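Local coordinates for protein PrgZ (Enterococcus faecalis, PDB 4FAJ) that serves as a membrane-anchored extracellular pheromone receptor that binds peptide and, like its solute-binding relatives, probably passes it on for transport into the cell, at residues R96-E99 against P103-A106; L322-T327 against K331-K336; D500-D505 against W511-K516. One frame throughout, in Å; residues are numbered along the deposited sequence.

Interaction 1 (R96-E99 against P103-A106); sequences RLDE and PQPA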
ATOM      1  N   ARG A  96       5.265  16.131  -2.108  1.00 16.22           N
ATOM      2  CA  ARG A  96       4.378  15.711  -1.022  1.00 17.48           C
ATOM      3  C   ARG A  96       2.942  16.002  -1.472  1.00 17.71           C
ATOM      4  O   ARG A  96       2.669  17.088  -2.000  1.00 16.73           O
ATOM      5  CB  ARG A  96       4.690  16.511   0.243  1.00 17.67           C
ATOM      6  CG  ARG A  96       3.831  16.150   1.468  1.00 20.28           C
ATOM      7  CD  ARG A  96       3.924  17.223   2.529  1.00 23.39           C
ATOM      8  NE  ARG A  96       5.250  17.308   3.155  1.00 26.10           N
ATOM      9  CZ  ARG A  96       5.694  16.519   4.137  1.00 27.87           C
ATOM     10  NH1 ARG A  96       4.934  15.547   4.643  1.00 29.41           N
ATOM     11  NH2 ARG A  96       6.914  16.710   4.627  1.00 27.45           N
ATOM     12  N   LEU A  97       2.036  15.045  -1.263  1.00 17.86           N
ATOM     13  CA  LEU A  97       0.642  15.223  -1.671  1.00 18.90           C
ATOM     14  C   LEU A  97      -0.064  16.301  -0.869  1.00 19.30           C
ATOM     15  O   LEU A  97       0.119  16.423   0.354  1.00 19.96           O
ATOM     16  CB  LEU A  97      -0.147  13.906  -1.571  1.00 19.01           C
ATOM     17  CG  LEU A  97       0.304  12.746  -2.456  1.00 19.24           C
ATOM     18  CD1 LEU A  97      -0.779  11.654  -2.410  1.00 19.85           C
ATOM     19  CD2 LEU A  97       0.625  13.147  -3.909  1.00 20.26           C
ATOM     20  N   ASP A  98      -0.860  17.103  -1.566  1.00 20.06           N
ATOM     21  CA  ASP A  98      -1.705  18.096  -0.920  1.00 20.82           C
ATOM     22  C   ASP A  98      -3.071  17.492  -0.587  1.00 21.49           C
ATOM     23  O   ASP A  98      -3.311  16.311  -0.819  1.00 20.31           O
ATOM     24  CB  ASP A  98      -1.846  19.366  -1.788  1.00 21.25           C
ATOM     25  CG  ASP A  98      -2.574  19.126  -3.113  1.00 21.99           C
ATOM     26  OD1 ASP A  98      -3.239  18.073  -3.281  1.00 22.05           O
ATOM     27  OD2 ASP A  98      -2.466  20.012  -3.998  1.00 21.84           O
ATOM     28  N   GLU A  99      -3.958  18.324  -0.053  1.00 22.97           N
ATOM     29  CA  GLU A  99      -5.288  17.886   0.372  1.00 24.56           C
ATOM     30  C   GLU A  99      -6.137  17.269  -0.749  1.00 24.63           C
ATOM     31  O   GLU A  99      -7.108  16.551  -0.476  1.00 25.22           O
ATOM     32  CB  GLU A  99      -6.036  19.041   1.069  1.00 25.58           C
ATOM     33  CG  GLU A  99      -6.372  20.262   0.191  1.00 28.89           C
ATOM     34  CD  GLU A  99      -5.197  21.212  -0.025  1.00 32.85           C
ATOM     35  OE1 GLU A  99      -4.055  20.893   0.411  1.00 34.66           O
ATOM     36  OE2 GLU A  99      -5.418  22.288  -0.639  1.00 36.40           O
ATOM     37  N   PRO A 103       0.672  16.050  -6.190  1.00 18.83           N
ATOM     38  CA  PRO A 103       2.044  16.298  -5.743  1.00 18.31           C
ATOM     39  C   PRO A 103       2.383  17.787  -5.774  1.00 18.01           C
ATOM     40  O   PRO A 103       2.128  18.459  -6.777  1.00 18.31           O
ATOM     41  CB  PRO A 103       2.906  15.490  -6.726  1.00 18.68           C
ATOM     42  CG  PRO A 103       2.053  15.258  -7.928  1.00 19.35           C
ATOM     43  CD  PRO A 103       0.611  15.316  -7.463  1.00 18.74           C
ATOM     44  N   GLN A 104       2.894  18.293  -4.655  1.00 17.24           N
ATOM     45  CA  GLN A 104       3.351  19.677  -4.539  1.00 17.22           C
ATOM     46  C   GLN A 104       4.819  19.672  -4.092  1.00 16.91           C
ATOM     47  O   GLN A 104       5.255  18.722  -3.424  1.00 16.55           O
ATOM     48  CB  GLN A 104       2.485  20.442  -3.527  1.00 17.21           C
ATOM     49  CG  GLN A 104       1.020  20.573  -3.916  1.00 18.66           C
ATOM     50  CD  GLN A 104       0.815  21.345  -5.215  1.00 20.08           C
ATOM     51  OE1 GLN A 104       1.624  22.201  -5.581  1.00 22.96           O
ATOM     52  NE2 GLN A 104      -0.260  21.035  -5.919  1.00 19.63           N
ATOM     53  N   PRO A 105       5.596  20.711  -4.473  1.00 16.63           N
ATOM     54  CA  PRO A 105       7.035  20.772  -4.151  1.00 16.46           C
ATOM     55  C   PRO A 105       7.349  20.665  -2.652  1.00 16.30           C
ATOM     56  O   PRO A 105       6.784  21.403  -1.843  1.00 16.39           O
ATOM     57  CB  PRO A 105       7.454  22.147  -4.693  1.00 17.11           C
ATOM     58  CG  PRO A 105       6.558  22.371  -5.844  1.00 16.51           C
ATOM     59  CD  PRO A 105       5.222  21.759  -5.444  1.00 17.13           C
ATOM     60  N   ALA A 106       8.201  19.708  -2.296  1.00 15.50           N
ATOM     61  CA  ALA A 106       8.609  19.489  -0.906  1.00 15.22           C
ATOM     62  C   ALA A 106      10.115  19.764  -0.838  1.00 15.28           C
ATOM     63  O   ALA A 106      10.508  20.908  -0.645  1.00 15.75           O
ATOM     64  CB  ALA A 106       8.246  18.080  -0.448  1.00 14.63           C
TER

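Interaction 2 (L322-T327 against K331-K336); sequences LEMNQT and KLLQNK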
ATOM      1  N   LEU A 322      -8.658 -12.042  -1.863  1.00 16.63           N
ATOM      2  CA  LEU A 322      -8.113 -13.377  -1.631  1.00 17.34           C
ATOM      3  C   LEU A 322      -7.094 -13.612  -2.731  1.00 17.61           C
ATOM      4  O   LEU A 322      -7.455 -13.773  -3.916  1.00 16.93           O
ATOM      5  CB  LEU A 322      -9.186 -14.474  -1.684  1.00 18.03           C
ATOM      6  CG  LEU A 322     -10.057 -14.673  -0.456  1.00 18.79           C
ATOM      7  CD1 LEU A 322     -11.000 -15.834  -0.668  1.00 19.94           C
ATOM      8  CD2 LEU A 322      -9.226 -14.921   0.780  1.00 19.82           C
ATOM      9  N   GLU A 323      -5.816 -13.565  -2.363  1.00 17.77           N
ATOM     10  CA  GLU A 323      -4.766 -13.958  -3.276  1.00 18.07           C
ATOM     11  C   GLU A 323      -4.675 -15.473  -3.250  1.00 17.88           C
ATOM     12  O   GLU A 323      -4.911 -16.096  -2.216  1.00 18.18           O
ATOM     13  CB  GLU A 323      -3.429 -13.329  -2.894  1.00 18.59           C
ATOM     14  CG  GLU A 323      -3.382 -11.846  -3.139  1.00 22.14           C
ATOM     15  CD  GLU A 323      -1.965 -11.292  -3.120  1.00 25.84           C
ATOM     16  OE1 GLU A 323      -1.244 -11.481  -4.129  1.00 29.20           O
ATOM     17  OE2 GLU A 323      -1.591 -10.653  -2.116  1.00 28.77           O
ATOM     18  N   MET A 324      -4.330 -16.056  -4.392  1.00 17.22           N
ATOM     19  CA  MET A 324      -4.376 -17.501  -4.580  1.00 17.39           C
ATOM     20  C   MET A 324      -3.061 -17.989  -5.176  1.00 18.14           C
ATOM     21  O   MET A 324      -2.630 -17.490  -6.221  1.00 17.95           O
ATOM     22  CB  MET A 324      -5.519 -17.856  -5.526  1.00 17.28           C
ATOM     23  CG  MET A 324      -6.906 -17.705  -4.920  1.00 16.03           C
ATOM     24  SD  MET A 324      -8.252 -17.814  -6.137  1.00 15.59           S
ATOM     25  CE  MET A 324      -7.879 -16.434  -7.192  1.00 15.35           C
ATOM     26  N   ASN A 325      -2.438 -18.964  -4.520  1.00 18.70           N
ATOM     27  CA  ASN A 325      -1.189 -19.561  -4.998  1.00 20.04           C
ATOM     28  C   ASN A 325      -1.418 -20.436  -6.229  1.00 20.88           C
ATOM     29  O   ASN A 325      -1.927 -21.556  -6.129  1.00 21.30           O
ATOM     30  CB  ASN A 325      -0.535 -20.378  -3.883  1.00 20.47           C
ATOM     31  CG  ASN A 325       0.876 -20.842  -4.237  1.00 23.19           C
ATOM     32  OD1 ASN A 325       1.210 -21.034  -5.415  1.00 23.87           O
ATOM     33  ND2 ASN A 325       1.707 -21.038  -3.208  1.00 20.26           N
ATOM     34  N   GLN A 326      -1.022 -19.911  -7.382  1.00 21.73           N
ATOM     35  CA  GLN A 326      -1.240 -20.549  -8.683  1.00 23.48           C
ATOM     36  C   GLN A 326       0.090 -20.954  -9.344  1.00 25.43           C
ATOM     37  O   GLN A 326       0.187 -21.015 -10.564  1.00 25.98           O
ATOM     38  CB  GLN A 326      -2.005 -19.587  -9.617  1.00 23.06           C
ATOM     39  CG  GLN A 326      -3.385 -19.154  -9.088  1.00 22.21           C
ATOM     40  CD  GLN A 326      -3.834 -17.794  -9.617  1.00 20.47           C
ATOM     41  OE1 GLN A 326      -4.214 -17.658 -10.799  1.00 19.53           O
ATOM     42  NE2 GLN A 326      -3.785 -16.775  -8.754  1.00 16.63           N
ATOM     43  N   THR A 327       1.109 -21.241  -8.540  1.00 27.20           N
ATOM     44  CA  THR A 327       2.407 -21.656  -9.074  1.00 28.80           C
ATOM     45  C   THR A 327       2.399 -23.093  -9.614  1.00 30.22           C
ATOM     46  O   THR A 327       3.258 -23.470 -10.422  1.00 30.99           O
ATOM     47  CB  THR A 327       3.504 -21.524  -8.000  1.00 28.87           C
ATOM     48  OG1 THR A 327       3.112 -22.254  -6.831  1.00 30.16           O
ATOM     49  CG2 THR A 327       3.715 -20.070  -7.649  1.00 28.27           C
ATOM     50  N   LYS A 331      -2.765 -27.889  -6.166  1.00 30.78           N
ATOM     51  CA  LYS A 331      -3.499 -28.493  -7.266  1.00 30.41           C
ATOM     52  C   LYS A 331      -4.908 -27.930  -7.402  1.00 29.07           C
ATOM     53  O   LYS A 331      -5.400 -27.776  -8.519  1.00 28.97           O
ATOM     54  CB  LYS A 331      -3.547 -30.015  -7.093  1.00 31.51           C
ATOM     55  CG  LYS A 331      -2.168 -30.667  -6.979  1.00 33.01           C
ATOM     56  CD  LYS A 331      -1.226 -30.182  -8.083  1.00 35.19           C
ATOM     57  CE  LYS A 331      -0.117 -31.180  -8.366  1.00 36.56           C
ATOM     58  NZ  LYS A 331       0.598 -30.809  -9.622  1.00 37.44           N
ATOM     59  N   LEU A 332      -5.548 -27.618  -6.275  1.00 27.03           N
ATOM     60  CA  LEU A 332      -6.869 -27.001  -6.297  1.00 25.87           C
ATOM     61  C   LEU A 332      -6.844 -25.613  -6.960  1.00 24.09           C
ATOM     62  O   LEU A 332      -7.633 -25.344  -7.863  1.00 23.73           O
ATOM     63  CB  LEU A 332      -7.451 -26.890  -4.884  1.00 25.76           C
ATOM     64  CG  LEU A 332      -8.122 -28.128  -4.282  1.00 26.27           C
ATOM     65  CD1 LEU A 332      -8.457 -27.877  -2.818  1.00 26.46           C
ATOM     66  CD2 LEU A 332      -9.385 -28.498  -5.046  1.00 26.70           C
ATOM     67  N   LEU A 333      -5.940 -24.738  -6.526  1.00 22.81           N
ATOM     68  CA  LEU A 333      -5.959 -23.336  -6.992  1.00 21.72           C
ATOM     69  C   LEU A 333      -5.396 -23.164  -8.398  1.00 21.76           C
ATOM     70  O   LEU A 333      -5.580 -22.124  -9.021  1.00 20.40           O
ATOM     71  CB  LEU A 333      -5.237 -22.420  -5.998  1.00 21.02           C
ATOM     72  CG  LEU A 333      -5.949 -22.302  -4.645  1.00 20.54           C
ATOM     73  CD1 LEU A 333      -5.183 -21.406  -3.704  1.00 19.51           C
ATOM     74  CD2 LEU A 333      -7.394 -21.804  -4.826  1.00 18.57           C
ATOM     75  N   GLN A 334      -4.718 -24.199  -8.887  1.00 22.03           N
ATOM     76  CA  GLN A 334      -4.299 -24.292 -10.285  1.00 22.89           C
ATOM     77  C   GLN A 334      -5.505 -24.513 -11.225  1.00 22.22           C
ATOM     78  O   GLN A 334      -5.452 -24.167 -12.403  1.00 22.31           O
ATOM     79  CB  GLN A 334      -3.255 -25.423 -10.397  1.00 24.02           C
ATOM     80  CG  GLN A 334      -3.034 -26.079 -11.746  1.00 27.12           C
ATOM     81  CD  GLN A 334      -1.909 -27.111 -11.668  1.00 30.91           C
ATOM     82  OE1 GLN A 334      -0.741 -26.750 -11.504  1.00 34.10           O
ATOM     83  NE2 GLN A 334      -2.258 -28.391 -11.762  1.00 31.10           N
ATOM     84  N   ASN A 335      -6.595 -25.061 -10.690  1.00 21.26           N
ATOM     85  CA  ASN A 335      -7.802 -25.316 -11.480  1.00 20.58           C
ATOM     86  C   ASN A 335      -8.681 -24.055 -11.592  1.00 19.46           C
ATOM     87  O   ASN A 335      -9.148 -23.515 -10.584  1.00 18.50           O
ATOM     88  CB  ASN A 335      -8.560 -26.507 -10.875  1.00 21.02           C
ATOM     89  CG  ASN A 335      -9.748 -26.953 -11.710  1.00 21.00           C
ATOM     90  OD1 ASN A 335     -10.782 -26.303 -11.709  1.00 20.45           O
ATOM     91  ND2 ASN A 335      -9.615 -28.088 -12.397  1.00 21.10           N
ATOM     92  N   LYS A 336      -8.918 -23.603 -12.821  1.00 18.93           N
ATOM     93  CA  LYS A 336      -9.674 -22.361 -13.049  1.00 18.98           C
ATOM     94  C   LYS A 336     -11.101 -22.429 -12.490  1.00 18.38           C
ATOM     95  O   LYS A 336     -11.598 -21.446 -11.960  1.00 17.70           O
ATOM     96  CB  LYS A 336      -9.709 -22.001 -14.543  1.00 19.58           C
ATOM     97  CG  LYS A 336     -10.152 -20.565 -14.812  1.00 21.55           C
ATOM     98  CD  LYS A 336     -10.126 -20.204 -16.305  1.00 24.64           C
ATOM     99  CE  LYS A 336      -8.701 -19.927 -16.777  1.00 26.42           C
ATOM    100  NZ  LYS A 336      -8.634 -19.459 -18.186  1.00 28.60           N
TER

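Interaction 3 (D500-D505 against W511-K516); sequences DELLKD and WQELKK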
ATOM      1  N   ASP A 500      -0.045  -9.002 -19.526  1.00 14.75           N
ATOM      2  CA  ASP A 500       1.210  -8.263 -19.417  1.00 14.88           C
ATOM      3  C   ASP A 500       1.327  -7.190 -20.519  1.00 15.22           C
ATOM      4  O   ASP A 500       1.740  -6.048 -20.253  1.00 15.52           O
ATOM      5  CB  ASP A 500       2.421  -9.213 -19.510  1.00 15.25           C
ATOM      6  CG  ASP A 500       2.542 -10.176 -18.327  1.00 15.79           C
ATOM      7  OD1 ASP A 500       1.912  -9.958 -17.264  1.00 17.11           O
ATOM      8  OD2 ASP A 500       3.286 -11.175 -18.465  1.00 17.77           O
ATOM      9  N   GLU A 501       0.941  -7.558 -21.741  1.00 15.06           N
ATOM     10  CA  GLU A 501       1.087  -6.689 -22.907  1.00 15.63           C
ATOM     11  C   GLU A 501       0.068  -5.542 -22.890  1.00 16.25           C
ATOM     12  O   GLU A 501       0.428  -4.414 -23.197  1.00 15.12           O
ATOM     13  CB  GLU A 501       1.010  -7.510 -24.206  1.00 16.20           C
ATOM     14  CG  GLU A 501       0.941  -6.714 -25.509  1.00 17.21           C
ATOM     15  CD  GLU A 501       2.140  -5.822 -25.779  1.00 18.63           C
ATOM     16  OE1 GLU A 501       3.206  -5.985 -25.139  1.00 18.64           O
ATOM     17  OE2 GLU A 501       2.013  -4.951 -26.669  1.00 22.40           O
ATOM     18  N   LEU A 502      -1.181  -5.830 -22.514  1.00 17.21           N
ATOM     19  CA  LEU A 502      -2.218  -4.771 -22.344  1.00 18.05           C
ATOM     20  C   LEU A 502      -1.776  -3.657 -21.397  1.00 18.72           C
ATOM     21  O   LEU A 502      -2.042  -2.473 -21.649  1.00 19.26           O
ATOM     22  CB  LEU A 502      -3.544  -5.372 -21.850  1.00 17.37           C
ATOM     23  CG  LEU A 502      -4.314  -6.197 -22.878  1.00 18.45           C
ATOM     24  CD1 LEU A 502      -5.408  -7.043 -22.203  1.00 15.98           C
ATOM     25  CD2 LEU A 502      -4.884  -5.305 -24.022  1.00 17.97           C
ATOM     26  N   LEU A 503      -1.072  -4.031 -20.330  1.00 19.19           N
ATOM     27  CA  LEU A 503      -0.512  -3.056 -19.395  1.00 20.10           C
ATOM     28  C   LEU A 503       0.462  -2.063 -20.031  1.00 21.10           C
ATOM     29  O   LEU A 503       0.688  -1.000 -19.465  1.00 20.45           O
ATOM     30  CB  LEU A 503       0.222  -3.757 -18.245  1.00 20.10           C
ATOM     31  CG  LEU A 503      -0.555  -4.733 -17.363  1.00 20.68           C
ATOM     32  CD1 LEU A 503       0.301  -5.138 -16.161  1.00 22.48           C
ATOM     33  CD2 LEU A 503      -1.863  -4.126 -16.920  1.00 21.38           C
ATOM     34  N   LYS A 504       1.047  -2.406 -21.181  1.00 21.93           N
ATOM     35  CA  LYS A 504       2.081  -1.557 -21.793  1.00 23.57           C
ATOM     36  C   LYS A 504       1.521  -0.499 -22.738  1.00 24.23           C
ATOM     37  O   LYS A 504       2.266   0.340 -23.255  1.00 24.80           O
ATOM     38  CB  LYS A 504       3.110  -2.426 -22.513  1.00 23.88           C
ATOM     39  CG  LYS A 504       3.989  -3.195 -21.553  1.00 25.68           C
ATOM     40  CD  LYS A 504       4.847  -4.219 -22.262  1.00 28.88           C
ATOM     41  CE  LYS A 504       5.848  -4.864 -21.310  1.00 30.51           C
ATOM     42  NZ  LYS A 504       5.900  -6.351 -21.463  1.00 32.34           N
ATOM     43  N   ASP A 505       0.213  -0.516 -22.956  1.00 24.89           N
ATOM     44  CA  ASP A 505      -0.386   0.383 -23.926  1.00 25.93           C
ATOM     45  C   ASP A 505      -0.168   1.848 -23.554  1.00 26.38           C
ATOM     46  O   ASP A 505      -0.429   2.251 -22.423  1.00 25.75           O
ATOM     47  CB  ASP A 505      -1.877   0.106 -24.076  1.00 26.22           C
ATOM     48  CG  ASP A 505      -2.428   0.657 -25.371  1.00 27.83           C
ATOM     49  OD1 ASP A 505      -2.771   1.859 -25.411  1.00 28.16           O
ATOM     50  OD2 ASP A 505      -2.513  -0.126 -26.348  1.00 30.38           O
ATOM     51  N   TRP A 511      -6.781   3.746 -21.565  1.00 20.85           N
ATOM     52  CA  TRP A 511      -7.850   3.528 -20.588  1.00 20.58           C
ATOM     53  C   TRP A 511      -8.648   2.276 -20.904  1.00 20.03           C
ATOM     54  O   TRP A 511      -8.920   1.451 -20.029  1.00 18.94           O
ATOM     55  CB  TRP A 511      -8.794   4.730 -20.598  1.00 21.02           C
ATOM     56  CG  TRP A 511      -9.673   4.898 -19.398  1.00 22.99           C
ATOM     57  CD1 TRP A 511     -11.018   4.652 -19.316  1.00 25.90           C
ATOM     58  CD2 TRP A 511      -9.288   5.440 -18.133  1.00 24.72           C
ATOM     59  NE1 TRP A 511     -11.487   4.982 -18.064  1.00 25.87           N
ATOM     60  CE2 TRP A 511     -10.445   5.473 -17.322  1.00 24.76           C
ATOM     61  CE3 TRP A 511      -8.071   5.882 -17.596  1.00 23.93           C
ATOM     62  CZ2 TRP A 511     -10.417   5.933 -16.007  1.00 24.89           C
ATOM     63  CZ3 TRP A 511      -8.052   6.341 -16.292  1.00 24.53           C
ATOM     64  CH2 TRP A 511      -9.217   6.368 -15.515  1.00 23.94           C
ATOM     65  N   GLN A 512      -8.996   2.132 -22.174  1.00 19.56           N
ATOM     66  CA  GLN A 512      -9.800   1.022 -22.622  1.00 19.72           C
ATOM     67  C   GLN A 512      -8.986  -0.271 -22.555  1.00 18.48           C
ATOM     68  O   GLN A 512      -9.521  -1.330 -22.220  1.00 17.91           O
ATOM     69  CB  GLN A 512     -10.317   1.268 -24.045  1.00 20.91           C
ATOM     70  CG  GLN A 512     -11.426   2.338 -24.149  1.00 24.03           C
ATOM     71  CD  GLN A 512     -10.941   3.766 -23.875  1.00 27.46           C
ATOM     72  OE1 GLN A 512      -9.772   4.107 -24.112  1.00 27.07           O
ATOM     73  NE2 GLN A 512     -11.845   4.607 -23.348  1.00 29.34           N
ATOM     74  N   GLU A 513      -7.694  -0.177 -22.859  1.00 17.58           N
ATOM     75  CA  GLU A 513      -6.837  -1.361 -22.855  1.00 17.67           C
ATOM     76  C   GLU A 513      -6.587  -1.867 -21.447  1.00 16.41           C
ATOM     77  O   GLU A 513      -6.582  -3.078 -21.222  1.00 16.40           O
ATOM     78  CB  GLU A 513      -5.519  -1.100 -23.589  1.00 17.87           C
ATOM     79  CG  GLU A 513      -5.708  -0.789 -25.068  1.00 20.07           C
ATOM     80  CD  GLU A 513      -6.385  -1.909 -25.825  1.00 23.38           C
ATOM     81  OE1 GLU A 513      -5.748  -2.969 -26.009  1.00 23.78           O
ATOM     82  OE2 GLU A 513      -7.552  -1.728 -26.243  1.00 26.53           O
ATOM     83  N   LEU A 514      -6.389  -0.952 -20.501  1.00 15.04           N
ATOM     84  CA  LEU A 514      -6.260  -1.333 -19.097  1.00 14.47           C
ATOM     85  C   LEU A 514      -7.543  -1.967 -18.563  1.00 13.89           C
ATOM     86  O   LEU A 514      -7.479  -2.881 -17.753  1.00 12.69           O
ATOM     87  CB  LEU A 514      -5.877  -0.138 -18.222  1.00 14.50           C
ATOM     88  CG  LEU A 514      -4.492   0.475 -18.453  1.00 15.14           C
ATOM     89  CD1 LEU A 514      -4.230   1.591 -17.418  1.00 16.57           C
ATOM     90  CD2 LEU A 514      -3.387  -0.573 -18.420  1.00 16.28           C
ATOM     91  N   LYS A 515      -8.703  -1.505 -19.021  1.00 13.51           N
ATOM     92  CA  LYS A 515      -9.965  -2.132 -18.608  1.00 13.81           C
ATOM     93  C   LYS A 515     -10.077  -3.544 -19.175  1.00 14.05           C
ATOM     94  O   LYS A 515     -10.595  -4.453 -18.511  1.00 13.77           O
ATOM     95  CB  LYS A 515     -11.177  -1.284 -19.005  1.00 14.07           C
ATOM     96  CG  LYS A 515     -12.474  -1.668 -18.282  1.00 14.81           C
ATOM     97  CD  LYS A 515     -12.359  -1.385 -16.786  1.00 13.38           C
ATOM     98  CE  LYS A 515     -13.623  -1.602 -16.019  1.00 14.25           C
ATOM     99  NZ  LYS A 515     -13.363  -1.451 -14.562  1.00 13.18           N
ATOM    100  N   LYS A 516      -9.575  -3.737 -20.393  1.00 14.64           N
ATOM    101  CA  LYS A 516      -9.528  -5.072 -20.979  1.00 14.96           C
ATOM    102  C   LYS A 516      -8.648  -5.979 -20.124  1.00 13.94           C
ATOM    103  O   LYS A 516      -8.981  -7.144 -19.917  1.00 14.03           O
ATOM    104  CB  LYS A 516      -8.996  -5.047 -22.410  1.00 15.70           C
ATOM    105  CG  LYS A 516      -9.974  -4.561 -23.453  1.00 18.31           C
ATOM    106  CD  LYS A 516      -9.281  -4.460 -24.829  1.00 21.81           C
ATOM    107  CE  LYS A 516     -10.230  -3.908 -25.890  1.00 23.74           C
ATOM    108  NZ  LYS A 516      -9.515  -3.608 -27.176  1.00 25.91           N
TER
HETATM  109  O   HOH W   1      -3.080  -2.888 -26.188  1.00 42.69           O

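Interaction 1 (R96-E99 against P103-A106)
A two-stranded antiparallel beta hairpin, strand 95-97 against strand 103-105, brings Arg96 opposite Gln104 as a hydrogen-bonded pair. Arg96 N donates a hydrogen bond to Gln104 O at 2.9 Å, and Gln104 N returns a bond of 2.9 Å to Arg96 O. Next to them, Leu97 and Pro103 form a non-hydrogen-bonded pair, a place that suits proline because no N-H is asked for there. Leu97 lays its CD2 beside the proline, 3.7 Å from Pro103 N and 4.2 Å from the ring carbon Pro103 CD.

On the face carrying Arg96 and Gln104, Arg96 CB rests against Ala106 CB at 3.9 Å, a place where a bare methyl fits close to the backbone. The arginine chain then leaves the hairpin, and its guanidinium group forms salt bridges with Glu92 and Asp556. Beyond the strand, Asp98 CG lies between its own backbone N and carbonyl carbon (chi1 65°). Gln104, folded at chi2, reaches the carboxylate with NE2, which donates to Asp98 OD2 at 3.1 Å; the amide nitrogen comes from above the carboxylate plane, 41° out of it.

Asp98 OD1 meanwhile accepts from the backbone N of Lys100 and Gln102. One short acid thus ties the connecting turn to the neighbouring strand, and these N-H donors probably help to stabilise its negative charge.

Interaction 2 (L322-T327 against K331-K336)
Met324, at the end of strand 311-324, meets Leu333 at about a right angle: Met324 CB lies 4.0 Å from Leu333 CD1, and Met324 CG is 4.1 Å from Leu333 CD2. The flexible thioether chain bends at chi3 (-61°) and carries its end away from the leucine, while Val528 and Arg339 also touch this side chain. At Asn325 it is the backbone that makes the contact, Asn325 O standing 3.4 Å from Leu333 CB and Asn325 N 3.8 Å from Leu333 CD1. A forked leucine suits this place, since both methyls bear on the methionine and CD1 also reaches the backbone.

Here the strand gives way to a turn leading to the short, weakly bonded helix 331-334. It opens with an Asx turn spanning Gln326: Asn325 OD1 accepts from Thr327 N at 3.1 Å, nearly along the C=O axis, and is bonded in its carbonyl plane to Thr327 OG1 at 2.7 Å. Asn325 ND2 is spent on Phe462 O.

Within it, Gln326 CG lies 3.7 Å from Leu333 O, which itself accepts from Arg339 NH1. With CG beside its own backbone N (chi1 -60°) and the chain extended beyond, Gln326 NE2 comes to Met324 O and donates at 2.9 Å; the same nitrogen also bonds Gly526 O.

Interaction 3 (D500-D505 against W511-K516)
Glu513, on helix 510-524, lays most of its side chain against helix 497-502 and the turn that follows it. Its CB lies 3.9 Å from Asp505 CB, and the next carbon, Glu513 CG, is 3.5 Å from Asp505 OD2. With CG anti to the carbonyl carbon (chi1 -63°) and a bend at chi2 (-60°), the chain curls past the Leu502 side chain, the two crossing at about a right angle. Glu513 OE1 sits 3.2 Å from the methyl Leu502 CD2 and takes a hydrogen bond of 2.7 Å from a water. Glu513 OE2 turns the other way and uses its syn lone pair for a salt bridge of 2.9 Å with Lys516 NZ, one helical turn on, where a long extended lysine can reach it.

Asp505 ends the type I turn that begins at Leu502. Its OD2 accepts from the same water, while OD1 bonds Ser507 OG, a short acid being well suited to serve its own loop and the neighbouring helix at once.

Beside these polar groups, leucines pack the two elements together. Leu502 CD1 touches Lys516 CB at 4.1 Å, and Leu503 CD2 meets Leu514 CD2 at 4.1 Å; Leu480 of helix 477-480 touches both Leu503 and Leu514. Branched, apolar chains fit here, close to the helix backbones.

The two acids come within 4.3 Å at Asp505 OD2 and Glu513 OE1, with their planes 48° apart. A water donating to both, together with the ammonium group of Lys516, would partly offset the repulsion, so both can plausibly stay ionised, the lysine helping Glu513 most directly.

From the N terminus the three contacts follow in series; none nests within or crosses another. Interaction 1 closes a three-residue turn between adjacent strands, near a zinc site that includes Asp263 and Asp266. Interaction 2 comes more than 200 residues later, on the opposite side of the chain's centre, and closes another three-residue gap, joining the end of a long strand of the mixed sheet to a short helix. Interaction 3 closes a five-residue connection between two successive helices, its last residue already in the second helix, and precedes strand 528-539, which pairs with strand 311-324 of interaction 2. Centres of interactions 2 and 3 are about 24 Å apart, those of 1 and 2 about 40 Å.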